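Local coordinates for protein pyruvate kinase (Pseudomonas aeruginosa, PDB 6QXL) that probably catalyses phosphate transfer from phosphoenolpyruvate to ADP, making pyruvate and ATP in glycolysis, and binds glucose 6-phosphate in its C-terminal alpha/beta domain, at residues Val116-Val121 and Gly166-Ala171; Val136-Val139 and Leu144-Arg147; Met368-His373 and Asn471-Leu476; Ile424-Ala429 and Ser437-Asp442. One frame throughout, in Å; residues are numbered along the deposited sequence.

How the contacts relate
The four contacts lie in two distant parts of the subunit. Contacts 1 and 2 belong to the small beta domain inserted in the TIM barrel and touch where C119 packs on L144; contacts 3 and 4 belong to the alpha/beta domain, joined by L476 against S437 and by one shared sheet. The centres of contacts 1 and 3 are about 53 Å apart. Chemistry follows place. Contact 2 pairs two strands by backbone bonds, with salt bridges on one face and apolar side chains on the other. Partly buried contact 1 relies on a single carboxylate and a water. Contact 3, fully buried, and contact 4, partly so, press a helix on apolar groups without hydrogen bonds between segments.

Contact 1. Residues Val116-Val121 and Gly166-Ala171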
# COMPACT_ATOMS: atom_id res chain seq x y z
N VAL A 116 -45.52 15.69 22.74
CA VAL A 116 -46.29 16.73 22.08
C VAL A 116 -45.53 18.06 22.04
O VAL A 116 -45.71 18.84 21.10
CB VAL A 116 -47.67 16.93 22.78
CG1 VAL A 116 -48.43 18.15 22.29
CG2 VAL A 116 -48.54 15.70 22.68
N LYS A 117 -44.68 18.28 23.04
CA LYS A 117 -43.89 19.50 23.10
C LYS A 117 -42.77 19.51 22.08
O LYS A 117 -42.51 20.52 21.45
CB LYS A 117 -43.30 19.67 24.52
CG LYS A 117 -44.44 20.05 25.52
CD LYS A 117 -44.03 20.50 26.90
CE LYS A 117 -45.15 20.17 27.91
NZ LYS A 117 -45.00 20.82 29.23
N ASP A 118 -42.14 18.37 21.87
CA ASP A 118 -40.99 18.24 20.98
C ASP A 118 -41.37 18.11 19.52
O ASP A 118 -40.64 18.55 18.64
CB ASP A 118 -40.18 17.01 21.33
CG ASP A 118 -39.59 17.09 22.77
OD1 ASP A 118 -39.62 18.25 23.39
OD2 ASP A 118 -39.17 15.98 23.24
N CYS A 119 -42.63 17.69 19.20
CA CYS A 119 -43.08 17.61 17.86
C CYS A 119 -43.71 18.90 17.29
O CYS A 119 -44.24 19.68 18.06
CB CYS A 119 -43.95 16.46 17.63
SG CYS A 119 -43.11 14.91 17.88
N GLY A 120 -43.59 19.02 15.95
CA GLY A 120 -44.12 20.11 15.23
C GLY A 120 -44.74 19.65 13.88
O GLY A 120 -44.52 18.53 13.40
N VAL A 121 -45.49 20.57 13.28
CA VAL A 121 -46.14 20.31 12.02
C VAL A 121 -45.10 19.90 10.99
O VAL A 121 -44.05 20.51 10.89
CB VAL A 121 -46.91 21.58 11.51
CG1 VAL A 121 -47.64 21.28 10.21
CG2 VAL A 121 -47.87 22.10 12.57
N GLY A 166 -34.22 13.30 18.02
CA GLY A 166 -34.27 14.59 18.69
C GLY A 166 -35.33 14.76 19.77
O GLY A 166 -35.63 15.87 20.14
N LEU A 167 -35.91 13.67 20.22
CA LEU A 167 -36.92 13.74 21.28
C LEU A 167 -36.24 13.80 22.63
O LEU A 167 -35.30 13.09 22.86
CB LEU A 167 -37.86 12.55 21.22
CG LEU A 167 -38.64 12.39 19.92
CD1 LEU A 167 -39.64 11.27 20.10
CD2 LEU A 167 -39.39 13.70 19.59
N THR A 168 -36.72 14.63 23.51
CA THR A 168 -36.33 14.66 24.89
C THR A 168 -36.70 13.37 25.62
O THR A 168 -37.76 12.84 25.37
CB THR A 168 -37.08 15.84 25.57
OG1 THR A 168 -36.59 17.05 24.99
CG2 THR A 168 -36.96 15.81 27.10
N ALA A 169 -35.75 12.85 26.36
CA ALA A 169 -36.06 11.76 27.29
C ALA A 169 -34.90 11.58 28.24
O ALA A 169 -33.77 11.81 27.84
CB ALA A 169 -36.30 10.48 26.50
N PRO A 170 -35.14 11.10 29.45
CA PRO A 170 -34.00 10.63 30.27
C PRO A 170 -33.47 9.26 29.80
O PRO A 170 -34.21 8.43 29.40
CB PRO A 170 -34.57 10.57 31.67
CG PRO A 170 -36.05 10.34 31.47
CD PRO A 170 -36.44 10.90 30.12
N ALA A 171 -32.16 9.07 29.93
CA ALA A 171 -31.51 7.80 29.52
C ALA A 171 -31.98 6.63 30.41
O ALA A 171 -32.36 5.56 29.91
CB ALA A 171 -30.04 7.92 29.56
O HOH W 1 -40.15 13.33 24.06
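D118 reaches from the end of helix 113-118 to L167 and T168, on the connection that leads back from the small beta domain to the TIM barrel. This domain, called B in pyruvate kinases, is inserted after the third barrel strand, and 166-171 runs between its strand 159-162 and barrel helix 174-185. The carboxylate does the polar work. OD2 of D118 accepts the backbone N-H of T168 at 2.8 Å from N, with an N-H...O angle of 151°; the donor approaches from above the carboxylate plane, 42° out of it. A water adds a second bond to the same OD2 at 2.9 Å and donates also to the carbonyl O of T168 at 2.8 Å, so that one carboxylate oxygen and its water take up both the N-H and the C=O of a single residue. Nearer the helix the contact turns apolar: CB of D118 lies 3.8 Å from CD2 of L167, whose branch is brought close although its first bond does not aim at the helix. The SG of C119, the first residue past the helix, touches the same methyl more loosely.

Further out, L167 is bedded on L115 of the helix and on N161 and R162 of the preceding strand, and its carbonyl O accepts a hydrogen bond from R197. T168 also leans on D114. With chi1 of D118 at -63°, CG sits beside its own backbone N and opposite the carbonyl carbon, which points the carboxylate at the loop; the D118 and T168 side chains cross at about a right angle, with OD2 of D118 3.3 Å from OG1 of T168.

Contact 2. Residues Val136-Val139 and Leu144-Arg147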
# COMPACT_ATOMS: atom_id res chain seq x y z
N VAL A 136 -47.45 14.82 11.18
CA VAL A 136 -48.16 15.72 12.07
C VAL A 136 -48.74 16.88 11.26
O VAL A 136 -48.00 17.61 10.60
CB VAL A 136 -47.21 16.27 13.16
CG1 VAL A 136 -47.92 17.28 14.06
CG2 VAL A 136 -46.65 15.13 14.00
N GLU A 137 -50.07 17.02 11.29
CA GLU A 137 -50.76 18.10 10.57
C GLU A 137 -51.04 19.31 11.45
O GLU A 137 -51.04 20.43 10.96
CB GLU A 137 -52.09 17.58 10.00
CG GLU A 137 -51.98 16.74 8.71
CD GLU A 137 -53.33 16.42 8.10
OE1 GLU A 137 -54.33 16.36 8.86
OE2 GLU A 137 -53.38 16.13 6.88
N GLU A 138 -51.35 19.08 12.73
CA GLU A 138 -51.67 20.14 13.68
C GLU A 138 -51.14 19.77 15.05
O GLU A 138 -51.11 18.60 15.43
CB GLU A 138 -53.18 20.37 13.77
CG GLU A 138 -53.83 20.88 12.50
CD GLU A 138 -55.34 21.10 12.63
OE1 GLU A 138 -55.92 20.92 13.70
OE2 GLU A 138 -55.94 21.45 11.61
N VAL A 139 -50.72 20.79 15.80
CA VAL A 139 -50.25 20.62 17.16
C VAL A 139 -51.13 21.49 18.06
O VAL A 139 -51.38 22.65 17.75
CB VAL A 139 -48.77 21.06 17.30
CG1 VAL A 139 -48.28 20.86 18.71
CG2 VAL A 139 -47.93 20.25 16.40
N LEU A 144 -51.29 15.64 19.25
CA LEU A 144 -50.80 15.76 17.89
C LEU A 144 -51.87 15.19 16.96
O LEU A 144 -52.37 14.07 17.19
CB LEU A 144 -49.51 14.99 17.70
CG LEU A 144 -48.28 15.45 18.49
CD1 LEU A 144 -47.10 14.54 18.15
CD2 LEU A 144 -47.82 16.88 18.18
N ARG A 145 -52.23 15.95 15.93
CA ARG A 145 -53.24 15.54 14.97
C ARG A 145 -52.55 15.19 13.67
O ARG A 145 -51.89 16.04 13.06
CB ARG A 145 -54.22 16.66 14.73
CG ARG A 145 -55.07 16.98 15.94
CD ARG A 145 -55.77 18.31 15.82
NE ARG A 145 -56.19 18.77 17.15
CZ ARG A 145 -56.41 20.01 17.53
NH1 ARG A 145 -56.39 20.97 16.60
NH2 ARG A 145 -56.79 20.26 18.76
N CYS A 146 -52.71 13.93 13.25
CA CYS A 146 -51.89 13.37 12.19
C CYS A 146 -52.69 12.80 11.03
O CYS A 146 -53.89 12.51 11.15
CB CYS A 146 -50.99 12.28 12.77
SG CYS A 146 -50.02 12.79 14.21
N ARG A 147 -52.00 12.64 9.92
CA ARG A 147 -52.49 11.91 8.76
C ARG A 147 -51.62 10.67 8.56
O ARG A 147 -50.38 10.75 8.66
CB ARG A 147 -52.41 12.80 7.51
CG ARG A 147 -53.19 12.26 6.33
CD ARG A 147 -53.13 13.16 5.11
NE ARG A 147 -51.81 13.19 4.49
CZ ARG A 147 -50.91 14.19 4.53
NH1 ARG A 147 -51.15 15.30 5.24
NH2 ARG A 147 -49.77 14.08 3.88
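R145 and E138 face each other across two antiparallel strands, and the arginine can be followed outward. Its CB rests against the carbonyl O of E138, 3.7 Å away. CD passes alongside the glutamate, 3.9 Å from CB of E138 and nearer still to its carboxylate. The chain stays extended as far as NE, which is salt-bridged to E143; beyond it NH1 donates to OE1 of E138 at 2.9 Å, in the guanidinium plane and nearly along the C-O bond of the acid; the two flat groups stand 70° apart. The backbone beneath is a hairpin of strands 132-139 and 143-148 carrying a classic beta bulge: E137 and E138 both sit opposite R145, and their N atoms share its carbonyl O, at 2.7 Å and 3.1 Å respectively. Beside the bulge, E137 meets R147, whose chain bends at chi3 (69°) and puts NH1 2.9 Å from OE2 of E137, on the anti side of that oxygen. K91 is a second salt-bridge partner of OE2. On the other face L144 lies side by side with V139, its CD2 3.8 Å from CG2, while V136 touches both L144 and the sulfur of C146, and all three of V136, L144 and C146 touch L125 of strand 124-127.

Contact 3. Residues Met368-His373 and Asn471-Leu476; sequences MYTANH and NTMKVL
T370 and M473 meet tip to tip, the helix residue from 359-373 and the strand residue from 470-477. The methionine is extended through its first two torsions, CG anti to the backbone N (chi1 -178°), and swings only at the last, where chi3 of 94° turns the methyl aside. That CE stops 3.5 Å from OG1 of T370, with SD of M473 3.9 Å from the same oxygen. The threonine stands with OG1 beside its own N (chi1 -58°), a setting in which the hydroxyl can bond back to the carbonyl O of A366 one turn earlier, while CG2 is left to brush CG2 of V475 at 4.5 Å. Helix 359-373 packs over one face of the alpha/beta domain's sheet, near the strand that is outermost within the chain, and I457 on the neighbouring strand supports both T370 and M473. That outermost strand is not the end of the sheet: T472, M473 and K474 pair antiparallel with a strand of the second subunit, and Y369 stacks on Y369 of that subunit. Since the hydroxyl is already engaged within its helix and a thioether methyl offers no polar hydrogen, this buried contact holds by shape and dispersion and imposes no hydrogen-bond direction.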
# COMPACT_ATOMS: atom_id res chain seq x y z
N MET A 368 -0.79 -12.37 18.29
CA MET A 368 -1.55 -12.44 17.03
C MET A 368 -0.64 -12.30 15.82
O MET A 368 -0.77 -13.07 14.86
CB MET A 368 -2.66 -11.41 17.00
CG MET A 368 -3.69 -11.62 18.10
SD MET A 368 -4.29 -13.32 18.25
CE MET A 368 -5.29 -13.47 16.78
N TYR A 369 0.32 -11.38 15.90
CA TYR A 369 1.36 -11.29 14.88
C TYR A 369 2.08 -12.61 14.70
O TYR A 369 2.22 -13.11 13.59
CB TYR A 369 2.35 -10.20 15.23
CG TYR A 369 3.58 -10.15 14.35
CD1 TYR A 369 3.56 -9.51 13.11
CD2 TYR A 369 4.79 -10.72 14.78
CE1 TYR A 369 4.69 -9.44 12.34
CE2 TYR A 369 5.93 -10.60 14.01
CZ TYR A 369 5.88 -9.96 12.80
OH TYR A 369 7.02 -9.87 12.05
N THR A 370 2.54 -13.20 15.79
CA THR A 370 3.29 -14.44 15.69
C THR A 370 2.44 -15.56 15.10
O THR A 370 2.88 -16.27 14.20
CB THR A 370 3.83 -14.85 17.07
OG1 THR A 370 4.65 -13.80 17.56
CG2 THR A 370 4.64 -16.11 16.97
N ALA A 371 1.22 -15.71 15.60
CA ALA A 371 0.33 -16.79 15.14
C ALA A 371 -0.04 -16.65 13.67
O ALA A 371 -0.08 -17.63 12.94
CB ALA A 371 -0.92 -16.86 15.99
N ASN A 372 -0.30 -15.42 13.24
CA ASN A 372 -0.64 -15.20 11.83
C ASN A 372 0.50 -15.45 10.88
O ASN A 372 0.25 -15.58 9.70
CB ASN A 372 -1.19 -13.78 11.61
CG ASN A 372 -2.69 -13.69 11.89
OD1 ASN A 372 -3.32 -14.63 12.37
ND2 ASN A 372 -3.24 -12.55 11.60
N HIS A 373 1.75 -15.52 11.35
CA HIS A 373 2.89 -15.74 10.45
C HIS A 373 3.61 -17.06 10.60
O HIS A 373 4.25 -17.48 9.66
CB HIS A 373 3.86 -14.59 10.57
CG HIS A 373 3.29 -13.29 10.10
ND1 HIS A 373 2.59 -12.44 10.93
CD2 HIS A 373 3.27 -12.70 8.87
CE1 HIS A 373 2.20 -11.38 10.25
NE2 HIS A 373 2.57 -11.53 9.00
N ASN A 471 2.54 -10.57 30.73
CA ASN A 471 3.80 -10.02 30.25
C ASN A 471 4.72 -11.03 29.57
O ASN A 471 5.88 -10.73 29.37
CB ASN A 471 4.52 -9.35 31.41
CG ASN A 471 5.06 -10.36 32.44
OD1 ASN A 471 4.89 -11.59 32.32
ND2 ASN A 471 5.77 -9.82 33.42
N THR A 472 4.22 -12.21 29.20
CA THR A 472 5.09 -13.25 28.71
C THR A 472 4.42 -13.97 27.55
O THR A 472 3.22 -14.21 27.59
CB THR A 472 5.39 -14.28 29.83
OG1 THR A 472 5.94 -13.60 30.98
CG2 THR A 472 6.35 -15.40 29.37
N MET A 473 5.20 -14.35 26.55
CA MET A 473 4.70 -15.10 25.42
C MET A 473 5.66 -16.22 25.19
O MET A 473 6.85 -15.97 25.05
CB MET A 473 4.64 -14.21 24.16
CG MET A 473 4.07 -14.90 22.92
SD MET A 473 4.20 -13.94 21.40
CE MET A 473 5.75 -14.61 20.78
N LYS A 474 5.17 -17.45 25.14
CA LYS A 474 6.02 -18.62 24.89
C LYS A 474 5.48 -19.34 23.69
O LYS A 474 4.28 -19.39 23.48
CB LYS A 474 6.00 -19.60 26.08
CG LYS A 474 6.78 -19.16 27.32
CD LYS A 474 6.54 -20.07 28.52
CE LYS A 474 7.77 -20.26 29.45
NZ LYS A 474 8.50 -21.50 29.04
N VAL A 475 6.37 -19.93 22.92
CA VAL A 475 5.99 -20.75 21.78
C VAL A 475 6.47 -22.17 22.08
O VAL A 475 7.67 -22.41 22.21
CB VAL A 475 6.62 -20.19 20.48
CG1 VAL A 475 6.35 -21.09 19.29
CG2 VAL A 475 6.11 -18.80 20.22
N LEU A 476 5.53 -23.10 22.20
CA LEU A 476 5.78 -24.44 22.71
C LEU A 476 5.44 -25.48 21.68
O LEU A 476 4.49 -25.33 20.93
CB LEU A 476 4.98 -24.68 23.97
CG LEU A 476 5.08 -23.59 25.04
CD1 LEU A 476 4.10 -23.88 26.19
CD2 LEU A 476 6.50 -23.44 25.54

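Contact 4. Residues Ile424-Ala429 and Ser437-Asp442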
# COMPACT_ATOMS: atom_id res chain seq x y z
N ILE A 424 -11.77 -22.37 28.28
CA ILE A 424 -11.25 -23.60 28.87
C ILE A 424 -11.11 -23.36 30.38
O ILE A 424 -10.23 -22.62 30.80
CB ILE A 424 -9.88 -23.98 28.32
CG1 ILE A 424 -9.92 -24.19 26.79
CG2 ILE A 424 -9.37 -25.22 29.03
CD1 ILE A 424 -10.54 -25.47 26.33
N PRO A 425 -11.97 -23.99 31.21
CA PRO A 425 -11.84 -23.77 32.66
C PRO A 425 -10.53 -24.38 33.16
O PRO A 425 -10.16 -25.51 32.73
CB PRO A 425 -13.05 -24.48 33.25
CG PRO A 425 -13.92 -24.82 32.10
CD PRO A 425 -13.02 -24.97 30.91
N PHE A 426 -9.82 -23.62 33.99
CA PHE A 426 -8.45 -23.93 34.33
C PHE A 426 -8.00 -23.04 35.47
O PHE A 426 -8.29 -21.83 35.47
CB PHE A 426 -7.56 -23.74 33.11
CG PHE A 426 -6.15 -24.22 33.26
CD1 PHE A 426 -5.18 -23.33 33.66
CD2 PHE A 426 -5.78 -25.53 32.89
CE1 PHE A 426 -3.84 -23.74 33.77
CE2 PHE A 426 -4.46 -25.93 32.97
CZ PHE A 426 -3.49 -25.04 33.38
N ASP A 427 -7.32 -23.65 36.45
CA ASP A 427 -6.82 -22.93 37.62
C ASP A 427 -5.32 -23.17 37.76
O ASP A 427 -4.92 -24.15 38.39
CB ASP A 427 -7.53 -23.34 38.91
CG ASP A 427 -7.23 -22.39 40.06
OD1 ASP A 427 -6.41 -21.44 39.87
OD2 ASP A 427 -7.82 -22.57 41.16
N PRO A 428 -4.50 -22.26 37.22
CA PRO A 428 -3.06 -22.48 37.30
C PRO A 428 -2.50 -22.38 38.74
O PRO A 428 -1.56 -23.12 39.07
CB PRO A 428 -2.49 -21.40 36.37
CG PRO A 428 -3.46 -20.28 36.49
CD PRO A 428 -4.81 -20.91 36.71
N ALA A 429 -3.07 -21.51 39.58
CA ALA A 429 -2.59 -21.32 40.96
C ALA A 429 -2.66 -22.60 41.81
O ALA A 429 -1.83 -22.82 42.67
CB ALA A 429 -3.37 -20.20 41.66
N SER A 437 2.30 -25.47 32.17
CA SER A 437 2.32 -25.49 30.71
C SER A 437 1.80 -26.80 30.15
O SER A 437 0.91 -26.80 29.30
CB SER A 437 3.71 -25.18 30.16
OG SER A 437 4.10 -23.87 30.52
N GLN A 438 2.30 -27.92 30.63
CA GLN A 438 1.85 -29.21 30.07
C GLN A 438 0.40 -29.51 30.48
O GLN A 438 -0.30 -30.21 29.76
CB GLN A 438 2.77 -30.35 30.49
CG GLN A 438 2.40 -31.73 29.93
CD GLN A 438 2.52 -31.84 28.42
OE1 GLN A 438 3.59 -31.59 27.87
NE2 GLN A 438 1.44 -32.24 27.74
N ALA A 439 -0.03 -28.97 31.61
CA ALA A 439 -1.41 -29.12 32.04
C ALA A 439 -2.36 -28.41 31.06
O ALA A 439 -3.36 -28.98 30.62
CB ALA A 439 -1.59 -28.59 33.46
N ALA A 440 -2.01 -27.17 30.72
CA ALA A 440 -2.76 -26.41 29.71
C ALA A 440 -2.76 -27.12 28.35
O ALA A 440 -3.79 -27.28 27.72
CB ALA A 440 -2.21 -25.01 29.59
N VAL A 441 -1.62 -27.59 27.92
CA VAL A 441 -1.56 -28.31 26.66
C VAL A 441 -2.40 -29.58 26.70
O VAL A 441 -2.95 -30.00 25.69
CB VAL A 441 -0.10 -28.58 26.26
CG1 VAL A 441 0.01 -29.48 25.03
CG2 VAL A 441 0.59 -27.25 26.01
N ASP A 442 -2.49 -30.20 27.87
CA ASP A 442 -3.31 -31.42 28.01
C ASP A 442 -4.78 -31.16 27.70
O ASP A 442 -5.41 -31.94 26.97
CB ASP A 442 -3.16 -32.05 29.41
CG ASP A 442 -1.87 -32.87 29.56
OD1 ASP A 442 -1.36 -33.40 28.55
OD2 ASP A 442 -1.35 -32.95 30.70
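F426 drives its ring at the helix where A439 and A440 offer nothing bulkier than methyl groups. The CE2-CZ side of the ring does the touching: CE2 comes to 3.6 Å from the backbone N of A440 and 3.7 Å from its CA, while the carbonyl carbon of A439 lies near the ring plane, at its edge. The two methyls fit beside these two atoms, CB of A439 3.9 Å from CE2 of F426 and CB of A440 4.0 Å from CZ of F426. Small side chains let the aromatic lie against the helix backbone itself. The phenylalanine gets there with CG anti to its N (chi1 -172°), which carries the ring off the strand end toward the helix. Y405 fixes it from another direction, meeting F426 edge-to-face, and the hydroxyl of Y405 is hydrogen-bonded to the carbonyl O of A440, so one tyrosine braces both partners.

Past F426 the contact quickly slackens. The chain turns through D427 and P428 to exposed A429, where N of A429 makes a weak bond to OD1 of D427. On the helix, partly exposed Q438 and D442 are occupied with one another: NE2 of the glutamine donates to OD1 of the acid at 3.1 Å, from well above the carboxylate plane.

The F426 side chain is about 8 Å from the bound glucose 6-phosphate. Strand 421-425 edges the sheet, with I424 paired to A404, and helix 436-446 is the crossover to parallel strand 455-461, spanning the sheet with A440 and V441 on I381 of strand 377-383.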